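Local coordinates for flagellar hook associated protein type 3 FlgL (Legionella pneumophila subsp. pneumophila, PDB 5YTI), which probably serves as a structural component of the bacterial flagellum, as in related hook-associated proteins that join the hook to the flagellin filament, at residues Tyr154-Arg163 / Ala174-Met184; Phe219-Thr227 / Val238-Val248. All blocks are in the same frame, centred on the assembly; numbering follows the deposited sequence.

Contact 1: Tyr154-Arg163 / Ala174-Met184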
loop_
_atom_site.group_PDB
_atom_site.type_symbol
_atom_site.label_atom_id
_atom_site.label_comp_id
_atom_site.label_asym_id
_atom_site.label_seq_id
_atom_site.Cartn_x
_atom_site.Cartn_y
_atom_site.Cartn_z
ATOM N N TYR A 154 -10.726 -13.465 -2.321
ATOM C CA TYR A 154 -10.433 -13.106 -3.733
ATOM C C TYR A 154 -8.951 -13.080 -4.035
ATOM O O TYR A 154 -8.221 -12.392 -3.339
ATOM C CB TYR A 154 -10.934 -11.698 -4.049
ATOM C CG TYR A 154 -12.416 -11.594 -4.126
ATOM C CD1 TYR A 154 -13.171 -11.402 -2.989
ATOM C CD2 TYR A 154 -13.065 -11.709 -5.334
ATOM C CE1 TYR A 154 -14.540 -11.314 -3.059
ATOM C CE2 TYR A 154 -14.432 -11.633 -5.410
ATOM C CZ TYR A 154 -15.157 -11.431 -4.263
ATOM O OH TYR A 154 -16.524 -11.357 -4.323
ATOM N N VAL A 155 -8.518 -13.774 -5.089
ATOM C CA VAL A 155 -7.090 -13.813 -5.477
ATOM C C VAL A 155 -6.883 -13.243 -6.877
ATOM O O VAL A 155 -7.832 -13.053 -7.633
ATOM C CB VAL A 155 -6.474 -15.249 -5.456
ATOM C CG1 VAL A 155 -6.657 -15.901 -4.094
ATOM C CG2 VAL A 155 -7.050 -16.136 -6.561
ATOM N N TYR A 156 -5.617 -13.011 -7.215
ATOM C CA TYR A 156 -5.221 -12.457 -8.507
ATOM C C TYR A 156 -4.381 -13.488 -9.278
ATOM O O TYR A 156 -3.352 -13.996 -8.792
ATOM C CB TYR A 156 -4.450 -11.145 -8.287
ATOM C CG TYR A 156 -3.904 -10.544 -9.542
ATOM C CD1 TYR A 156 -4.747 -9.988 -10.488
ATOM C CD2 TYR A 156 -2.550 -10.528 -9.786
ATOM C CE1 TYR A 156 -4.246 -9.443 -11.651
ATOM C CE2 TYR A 156 -2.032 -9.984 -10.951
ATOM C CZ TYR A 156 -2.885 -9.444 -11.876
ATOM O OH TYR A 156 -2.383 -8.917 -13.030
ATOM N N ASN A 157 -4.848 -13.800 -10.479
ATOM C CA ASN A 157 -4.295 -14.897 -11.269
ATOM C C ASN A 157 -3.465 -14.371 -12.435
ATOM O O ASN A 157 -2.994 -15.136 -13.278
ATOM C CB ASN A 157 -5.418 -15.821 -11.789
ATOM C CG ASN A 157 -6.372 -16.240 -10.693
ATOM O OD1 ASN A 157 -7.562 -15.954 -10.780
ATOM N ND2 ASN A 157 -5.852 -16.887 -9.635
ATOM N N GLY A 158 -3.289 -13.063 -12.485
ATOM C CA GLY A 158 -2.403 -12.487 -13.475
ATOM C C GLY A 158 -0.974 -12.467 -12.962
ATOM O O GLY A 158 -0.619 -13.245 -12.049
ATOM N N ASP A 159 -0.167 -11.587 -13.583
ATOM C CA ASP A 159 1.205 -11.236 -13.123
ATOM C C ASP A 159 1.375 -9.712 -13.062
ATOM O O ASP A 159 0.436 -8.940 -13.387
ATOM C CB ASP A 159 2.311 -11.890 -13.994
ATOM C CG ASP A 159 2.400 -11.311 -15.414
ATOM O OD1 ASP A 159 2.076 -10.131 -15.597
ATOM O OD2 ASP A 159 2.816 -12.030 -16.356
ATOM N N SER A 160 2.562 -9.275 -12.643
ATOM C CA SER A 160 2.845 -7.842 -12.611
ATOM C C SER A 160 3.585 -7.290 -13.838
ATOM O O SER A 160 4.339 -6.376 -13.659
ATOM C CB SER A 160 3.661 -7.504 -11.356
ATOM O OG SER A 160 3.046 -7.977 -10.172
ATOM N N THR A 161 3.371 -7.792 -15.057
ATOM C CA THR A 161 4.229 -7.425 -16.190
ATOM C C THR A 161 3.605 -6.495 -17.223
ATOM O O THR A 161 2.641 -6.833 -17.906
ATOM C CB THR A 161 4.785 -8.682 -16.890
ATOM O OG1 THR A 161 5.658 -9.347 -15.983
ATOM C CG2 THR A 161 5.577 -8.350 -18.159
ATOM N N GLN A 162 4.218 -5.325 -17.364
ATOM C CA GLN A 162 3.750 -4.281 -18.291
ATOM C C GLN A 162 4.398 -4.402 -19.678
ATOM O O GLN A 162 5.605 -4.591 -19.812
ATOM C CB GLN A 162 4.032 -2.875 -17.710
ATOM C CG GLN A 162 3.233 -2.523 -16.460
ATOM C CD GLN A 162 3.479 -1.105 -15.919
ATOM O OE1 GLN A 162 4.582 -0.790 -15.433
ATOM N NE2 GLN A 162 2.439 -0.253 -15.973
ATOM N N ARG A 163 3.578 -4.269 -20.705
ATOM C CA ARG A 163 4.085 -4.135 -22.061
ATOM C C ARG A 163 4.483 -2.695 -22.311
ATOM O O ARG A 163 3.638 -1.795 -22.280
ATOM C CB ARG A 163 3.038 -4.562 -23.089
ATOM C CG ARG A 163 3.101 -6.045 -23.443
ATOM C CD ARG A 163 2.245 -6.383 -24.670
ATOM N NE ARG A 163 1.016 -5.575 -24.748
ATOM C CZ ARG A 163 0.019 -5.579 -23.848
ATOM N NH1 ARG A 163 -1.048 -4.797 -24.038
ATOM N NH2 ARG A 163 0.075 -6.343 -22.759
ATOM N N ALA A 174 4.341 2.533 -21.203
ATOM C CA ALA A 174 3.577 1.351 -20.769
ATOM C C ALA A 174 2.127 1.449 -21.230
ATOM O O ALA A 174 1.505 2.479 -21.027
ATOM C CB ALA A 174 3.644 1.199 -19.255
ATOM N N VAL A 175 1.588 0.390 -21.832
ATOM C CA VAL A 175 0.258 0.483 -22.408
ATOM C C VAL A 175 -0.783 -0.241 -21.596
ATOM O O VAL A 175 -1.903 -0.440 -22.069
ATOM C CB VAL A 175 0.203 -0.064 -23.837
ATOM C CG1 VAL A 175 1.237 0.625 -24.697
ATOM C CG2 VAL A 175 0.412 -1.566 -23.848
ATOM N N ASN A 176 -0.429 -0.645 -20.385
ATOM C CA ASN A 176 -1.381 -1.297 -19.492
ATOM C C ASN A 176 -0.959 -1.124 -18.066
ATOM O O ASN A 176 0.156 -0.681 -17.776
ATOM C CB ASN A 176 -1.503 -2.799 -19.803
ATOM C CG ASN A 176 -0.233 -3.574 -19.515
ATOM O OD1 ASN A 176 0.839 -3.260 -20.007
ATOM N ND2 ASN A 176 -0.363 -4.615 -18.734
ATOM N N ASP A 177 -1.875 -1.466 -17.173
ATOM C CA ASP A 177 -1.550 -1.638 -15.763
ATOM C C ASP A 177 -1.994 -3.040 -15.344
ATOM O O ASP A 177 -2.655 -3.740 -16.120
ATOM C CB ASP A 177 -2.228 -0.580 -14.913
ATOM C CG ASP A 177 -1.764 0.827 -15.236
ATOM O OD1 ASP A 177 -2.333 1.441 -16.166
ATOM O OD2 ASP A 177 -0.865 1.345 -14.529
ATOM N N THR A 178 -1.619 -3.464 -14.137
ATOM C CA THR A 178 -1.937 -4.821 -13.710
ATOM C C THR A 178 -2.695 -4.868 -12.398
ATOM O O THR A 178 -2.510 -4.029 -11.522
ATOM C CB THR A 178 -0.680 -5.729 -13.666
ATOM O OG1 THR A 178 0.212 -5.323 -12.619
ATOM C CG2 THR A 178 0.027 -5.671 -15.001
ATOM N N GLY A 179 -3.546 -5.883 -12.282
ATOM C CA GLY A 179 -4.558 -5.973 -11.226
ATOM C C GLY A 179 -3.983 -5.975 -9.840
ATOM O O GLY A 179 -4.615 -5.470 -8.909
ATOM N N ASP A 180 -2.781 -6.532 -9.703
ATOM C CA ASP A 180 -2.108 -6.555 -8.412
ATOM C C ASP A 180 -1.812 -5.125 -7.985
ATOM O O ASP A 180 -1.974 -4.767 -6.829
ATOM C CB ASP A 180 -0.822 -7.379 -8.459
ATOM C CG ASP A 180 0.273 -6.699 -9.282
ATOM O OD1 ASP A 180 0.023 -6.447 -10.491
ATOM O OD2 ASP A 180 1.362 -6.413 -8.716
ATOM N N ASN A 181 -1.421 -4.280 -8.928
ATOM C CA ASN A 181 -1.244 -2.874 -8.592
ATOM C C ASN A 181 -2.571 -2.134 -8.450
ATOM O O ASN A 181 -2.744 -1.401 -7.497
ATOM C CB ASN A 181 -0.357 -2.151 -9.601
ATOM C CG ASN A 181 0.005 -0.773 -9.145
ATOM O OD1 ASN A 181 0.389 -0.565 -7.999
ATOM N ND2 ASN A 181 -0.161 0.182 -10.010
ATOM N N VAL A 182 -3.517 -2.326 -9.369
ATOM C CA VAL A 182 -4.721 -1.490 -9.357
ATOM C C VAL A 182 -5.718 -1.853 -8.261
ATOM O O VAL A 182 -6.210 -0.979 -7.580
ATOM C CB VAL A 182 -5.445 -1.508 -10.702
ATOM C CG1 VAL A 182 -6.709 -0.682 -10.610
ATOM C CG2 VAL A 182 -4.541 -0.975 -11.793
ATOM N N PHE A 183 -5.960 -3.146 -8.071
ATOM C CA PHE A 183 -7.036 -3.613 -7.212
ATOM C C PHE A 183 -6.648 -4.333 -5.929
ATOM O O PHE A 183 -7.419 -4.312 -4.988
ATOM C CB PHE A 183 -7.933 -4.543 -8.023
ATOM C CG PHE A 183 -8.591 -3.876 -9.196
ATOM C CD1 PHE A 183 -9.727 -3.134 -9.027
ATOM C CD2 PHE A 183 -8.073 -4.017 -10.468
ATOM C CE1 PHE A 183 -10.336 -2.519 -10.108
ATOM C CE2 PHE A 183 -8.670 -3.410 -11.559
ATOM C CZ PHE A 183 -9.807 -2.660 -11.383
HETATM N N MSE A 184 -5.489 -4.980 -5.868
HETATM C CA MSE A 184 -5.217 -5.898 -4.744
HETATM C C MSE A 184 -4.389 -5.367 -3.596
HETATM O O MSE A 184 -4.678 -5.640 -2.427
HETATM C CB MSE A 184 -4.574 -7.196 -5.205
HETATM C CG MSE A 184 -5.216 -7.752 -6.475
HETATM SE SE MSE A 184 -6.935 -8.677 -6.169
HETATM C CE MSE A 184 -6.309 -9.777 -4.662
#

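Contact 2: Phe219-Thr227 / Val238-Val248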
loop_
_atom_site.group_PDB
_atom_site.type_symbol
_atom_site.label_atom_id
_atom_site.label_comp_id
_atom_site.label_asym_id
_atom_site.label_seq_id
_atom_site.Cartn_x
_atom_site.Cartn_y
_atom_site.Cartn_z
ATOM N N PHE A 219 7.896 6.531 15.405
ATOM C CA PHE A 219 7.026 5.452 14.981
ATOM C C PHE A 219 7.683 4.105 15.171
ATOM O O PHE A 219 8.855 3.946 14.848
ATOM C CB PHE A 219 6.700 5.610 13.508
ATOM C CG PHE A 219 5.985 4.426 12.911
ATOM C CD1 PHE A 219 4.624 4.262 13.076
ATOM C CD2 PHE A 219 6.674 3.486 12.161
ATOM C CE1 PHE A 219 3.977 3.194 12.502
ATOM C CE2 PHE A 219 6.029 2.400 11.592
ATOM C CZ PHE A 219 4.681 2.251 11.779
ATOM N N VAL A 220 6.921 3.136 15.680
ATOM C CA VAL A 220 7.417 1.768 15.818
ATOM C C VAL A 220 6.381 0.737 15.342
ATOM O O VAL A 220 5.302 0.576 15.935
ATOM C CB VAL A 220 7.832 1.438 17.278
ATOM C CG1 VAL A 220 8.349 0.009 17.348
ATOM C CG2 VAL A 220 8.878 2.416 17.781
ATOM N N PRO A 221 6.707 0.028 14.270
ATOM C CA PRO A 221 5.711 -0.954 13.894
ATOM C C PRO A 221 5.698 -2.114 14.941
ATOM O O PRO A 221 6.772 -2.606 15.377
ATOM C CB PRO A 221 6.192 -1.410 12.506
ATOM C CG PRO A 221 7.692 -1.152 12.487
ATOM C CD PRO A 221 8.010 -0.169 13.593
ATOM N N ASP A 222 4.496 -2.514 15.363
ATOM C CA ASP A 222 4.329 -3.600 16.327
ATOM C C ASP A 222 2.876 -4.067 16.339
ATOM O O ASP A 222 1.992 -3.426 15.798
ATOM C CB ASP A 222 4.757 -3.132 17.730
ATOM C CG ASP A 222 5.120 -4.293 18.703
ATOM O OD1 ASP A 222 4.992 -5.483 18.311
ATOM O OD2 ASP A 222 5.530 -3.990 19.871
ATOM N N ASN A 223 2.652 -5.214 16.958
ATOM C CA ASN A 223 1.316 -5.707 17.275
ATOM C C ASN A 223 0.961 -5.296 18.715
ATOM O O ASN A 223 1.538 -5.785 19.723
ATOM C CB ASN A 223 1.272 -7.226 17.136
ATOM C CG ASN A 223 1.160 -7.666 15.721
ATOM O OD1 ASN A 223 0.169 -7.403 15.099
ATOM N ND2 ASN A 223 2.145 -8.365 15.218
ATOM N N TYR A 224 -0.003 -4.389 18.794
ATOM C CA TYR A 224 -0.319 -3.704 20.034
ATOM C C TYR A 224 -1.640 -4.194 20.547
ATOM O O TYR A 224 -2.513 -4.549 19.787
ATOM C CB TYR A 224 -0.370 -2.170 19.815
ATOM C CG TYR A 224 0.978 -1.527 19.544
ATOM C CD1 TYR A 224 1.796 -1.161 20.573
ATOM C CD2 TYR A 224 1.412 -1.291 18.251
ATOM C CE1 TYR A 224 3.033 -0.585 20.332
ATOM C CE2 TYR A 224 2.636 -0.712 17.987
ATOM C CZ TYR A 224 3.455 -0.350 19.032
ATOM O OH TYR A 224 4.703 0.239 18.798
ATOM N N THR A 225 -1.784 -4.195 21.850
ATOM C CA THR A 225 -3.028 -4.528 22.463
ATOM C C THR A 225 -3.362 -3.427 23.461
ATOM O O THR A 225 -2.539 -3.029 24.300
ATOM C CB THR A 225 -2.920 -5.910 23.116
ATOM O OG1 THR A 225 -2.149 -6.774 22.252
ATOM C CG2 THR A 225 -4.328 -6.486 23.381
HETATM N N MSE A 226 -4.570 -2.909 23.316
HETATM C CA MSE A 226 -5.085 -1.849 24.170
HETATM C C MSE A 226 -6.121 -2.477 25.055
HETATM O O MSE A 226 -7.089 -3.091 24.584
HETATM C CB MSE A 226 -5.711 -0.737 23.322
HETATM C CG MSE A 226 -6.146 0.477 24.152
HETATM SE SE MSE A 226 -7.124 1.817 23.074
HETATM C CE MSE A 226 -5.525 2.955 23.049
ATOM N N THR A 227 -5.926 -2.326 26.349
ATOM C CA THR A 227 -6.712 -3.043 27.322
ATOM C C THR A 227 -7.200 -1.969 28.308
ATOM O O THR A 227 -6.391 -1.185 28.848
ATOM C CB THR A 227 -5.851 -4.180 27.980
ATOM O OG1 THR A 227 -4.455 -3.881 27.846
ATOM C CG2 THR A 227 -6.034 -5.552 27.270
ATOM N N VAL A 238 -6.291 3.163 30.849
ATOM C CA VAL A 238 -5.976 2.700 29.488
ATOM C C VAL A 238 -4.555 2.190 29.410
ATOM O O VAL A 238 -3.592 2.919 29.748
ATOM C CB VAL A 238 -6.122 3.847 28.455
ATOM C CG1 VAL A 238 -5.607 3.454 27.074
ATOM C CG2 VAL A 238 -7.564 4.263 28.356
HETATM N N MSE A 239 -4.419 0.948 28.949
HETATM C CA MSE A 239 -3.098 0.336 28.878
HETATM C C MSE A 239 -2.808 -0.119 27.497
HETATM O O MSE A 239 -3.699 -0.514 26.757
HETATM C CB MSE A 239 -3.025 -0.790 29.885
HETATM C CG MSE A 239 -2.887 -0.102 31.232
HETATM SE SE MSE A 239 -2.828 -1.392 32.701
HETATM C CE MSE A 239 -4.662 -2.119 32.548
ATOM N N VAL A 240 -1.540 -0.036 27.136
ATOM C CA VAL A 240 -1.091 -0.522 25.845
ATOM C C VAL A 240 0.246 -1.212 25.978
ATOM O O VAL A 240 1.179 -0.710 26.627
ATOM C CB VAL A 240 -0.971 0.631 24.814
ATOM C CG1 VAL A 240 -0.269 0.176 23.544
ATOM C CG2 VAL A 240 -2.344 1.173 24.464
ATOM N N SER A 241 0.333 -2.365 25.351
ATOM C CA SER A 241 1.583 -3.078 25.300
ATOM C C SER A 241 1.607 -3.764 23.959
ATOM O O SER A 241 0.670 -3.635 23.191
ATOM C CB SER A 241 1.648 -4.096 26.421
ATOM O OG SER A 241 0.692 -5.102 26.138
ATOM N N GLY A 242 2.669 -4.506 23.682
ATOM C CA GLY A 242 2.870 -5.011 22.341
ATOM C C GLY A 242 3.925 -6.081 22.332
ATOM O O GLY A 242 4.794 -6.114 23.191
ATOM N N THR A 243 3.841 -6.945 21.338
ATOM C CA THR A 243 4.645 -8.113 21.299
ATOM C C THR A 243 6.089 -7.742 21.474
ATOM O O THR A 243 6.728 -8.258 22.370
ATOM C CB THR A 243 4.522 -8.840 19.970
ATOM O OG1 THR A 243 3.149 -8.919 19.598
ATOM C CG2 THR A 243 5.113 -10.234 20.091
ATOM N N LEU A 244 6.608 -6.843 20.636
ATOM C CA LEU A 244 8.045 -6.512 20.643
ATOM C C LEU A 244 8.400 -5.475 21.674
ATOM O O LEU A 244 9.529 -5.415 22.099
ATOM C CB LEU A 244 8.516 -6.008 19.271
ATOM C CG LEU A 244 8.260 -6.936 18.057
ATOM C CD1 LEU A 244 8.262 -6.184 16.711
ATOM C CD2 LEU A 244 9.226 -8.137 18.030
ATOM N N SER A 245 7.439 -4.654 22.076
ATOM C CA SER A 245 7.723 -3.443 22.849
ATOM C C SER A 245 7.509 -3.664 24.312
ATOM O O SER A 245 7.804 -2.786 25.116
ATOM C CB SER A 245 6.801 -2.304 22.404
ATOM O OG SER A 245 7.176 -1.804 21.146
ATOM N N GLY A 246 6.979 -4.826 24.671
ATOM C CA GLY A 246 6.542 -5.024 26.037
ATOM C C GLY A 246 5.576 -3.894 26.284
ATOM O O GLY A 246 4.876 -3.470 25.363
ATOM N N ASN A 247 5.554 -3.387 27.513
ATOM C CA ASN A 247 4.609 -2.322 27.893
ATOM C C ASN A 247 5.078 -0.963 27.409
ATOM O O ASN A 247 6.250 -0.600 27.597
ATOM C CB ASN A 247 4.472 -2.180 29.406
ATOM C CG ASN A 247 4.276 -3.480 30.100
ATOM O OD1 ASN A 247 3.170 -3.998 30.110
ATOM N ND2 ASN A 247 5.337 -3.993 30.732
ATOM N N VAL A 248 4.156 -0.199 26.831
ATOM C CA VAL A 248 4.493 1.152 26.418
ATOM C C VAL A 248 3.695 2.160 27.231
ATOM O O VAL A 248 4.293 3.114 27.698
ATOM C CB VAL A 248 4.412 1.380 24.881
ATOM C CG1 VAL A 248 5.801 1.223 24.237
ATOM C CG2 VAL A 248 3.426 0.424 24.238
#

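Contact 1: Tyr154-Arg163 / Ala174-Met184
Tyr156 lays one face of its ring on the first turn of helix 179-184, a case of an aromatic side chain packed largely on backbone, with Asp180 CB also against it. Asp180 N sits 3.6 Å above the centre of the Tyr156 ring and Gly179 C nearer the rim, while the backbone of Gly158 covers the opposite face. CG of Tyr156 is anti to the backbone N (chi1 176°), which carries the ring across to the helix start. Gly179 CA comes to 3.5 Å from Tyr156 CE1.

One apolar pair adjoins the ring: Tyr156 CB meets CG of selenomethionine Met184 at 3.9 Å, and the bent Met184 chain turns its CE toward Tyr154 O. Away from the ring, Val175 CG2 makes a separate van der Waals contact with the Arg163 guanidinium, 3.6 Å from Arg163 NH1.

The polar contacts follow the two loops. Ser160 OG donates to Asp180 OD2 (2.7 Å), approaching from above the carboxylate plane; the same oxygen forms a salt bridge with Arg185 of the second subunit. Asn176 is held at two points: its OD1 receives Arg163 N on a lone pair at 3.0 Å, and its backbone O receives Gln162 NE2 at 2.9 Å. Val175 N to Arg163 O (3.0 Å) adds a backbone bond. Asp159 OD1 accepts Thr161 N, an Asx turn that shapes the first loop.

Around the contact, strand 154-156 pairs with strand 146-148, and Tyr154 touches helices 104-125 and 296-307. Met184 meets Phe297 of helix 296-307, Val175 and Val182 rest on helix 49-96, and Asp177 forms a salt bridge with Arg348 of helix 316-374, so that segment 174-184 is joined to helices 49-96 and 316-374.

Contact 2: Phe219-Thr227 / Val238-Val248
Asp222 turns its carboxylate onto the turn between strands 236-242 and 246-249, with CG anti to the backbone N (chi1 -159°). Its OD1 uses the syn lone pair for Leu244 N, a nearly straight bond of 3.1 Å with an N-H...O angle of 169°, and also takes Asn223 N from above the carboxylate plane. Asp222 OD2 receives Ser245 OG on its anti side at 3.0 Å.

The Tyr224 ring has Asp222 CG over one face, toward the rim. Val248 CG2 comes to the ring edge, 4.1 Å from Tyr224 CE1, and Val240 CG1 lies 3.9 Å from Tyr224 CD1. Val240 sends its other branch, CG2, to CG of selenomethionine Met226 at 3.9 Å, so that one valine touches both residues on the same face of the antiparallel hairpin. Thr225 and Ser241, on the other face, form a hydrogen-bonded pair through their backbones.

Tyr224 OH donates to Val220 O and is also bonded to Asn270, which pins the far end of the ring. The buried Asp222 thus meets neutral donors from the two segments, whose N-H and O-H dipoles would be expected to stabilise a negative charge, while the bonds to Leu244 N and Ser245 OG hold the turn to the incoming chain.

In the fold
The two contacts follow one another along the chain, contact 1 closing before contact 2 opens, and they do not touch: their centres are about 36 Å apart and their nearest atoms about 18 Å. The centre of contact 1 lies about 14 Å from the centre of the chain, among the long helices, whereas contact 2 belongs to the five-stranded antiparallel sheet, its centre about 26 Å from that of the chain. What they share is the second subunit. Around contact 1 it supplies Asn293, which bonds to Asn181; at contact 2 its Ser343 bonds to Asn223. A single protein partner therefore reaches both the helical body and the chain leading into the sheet.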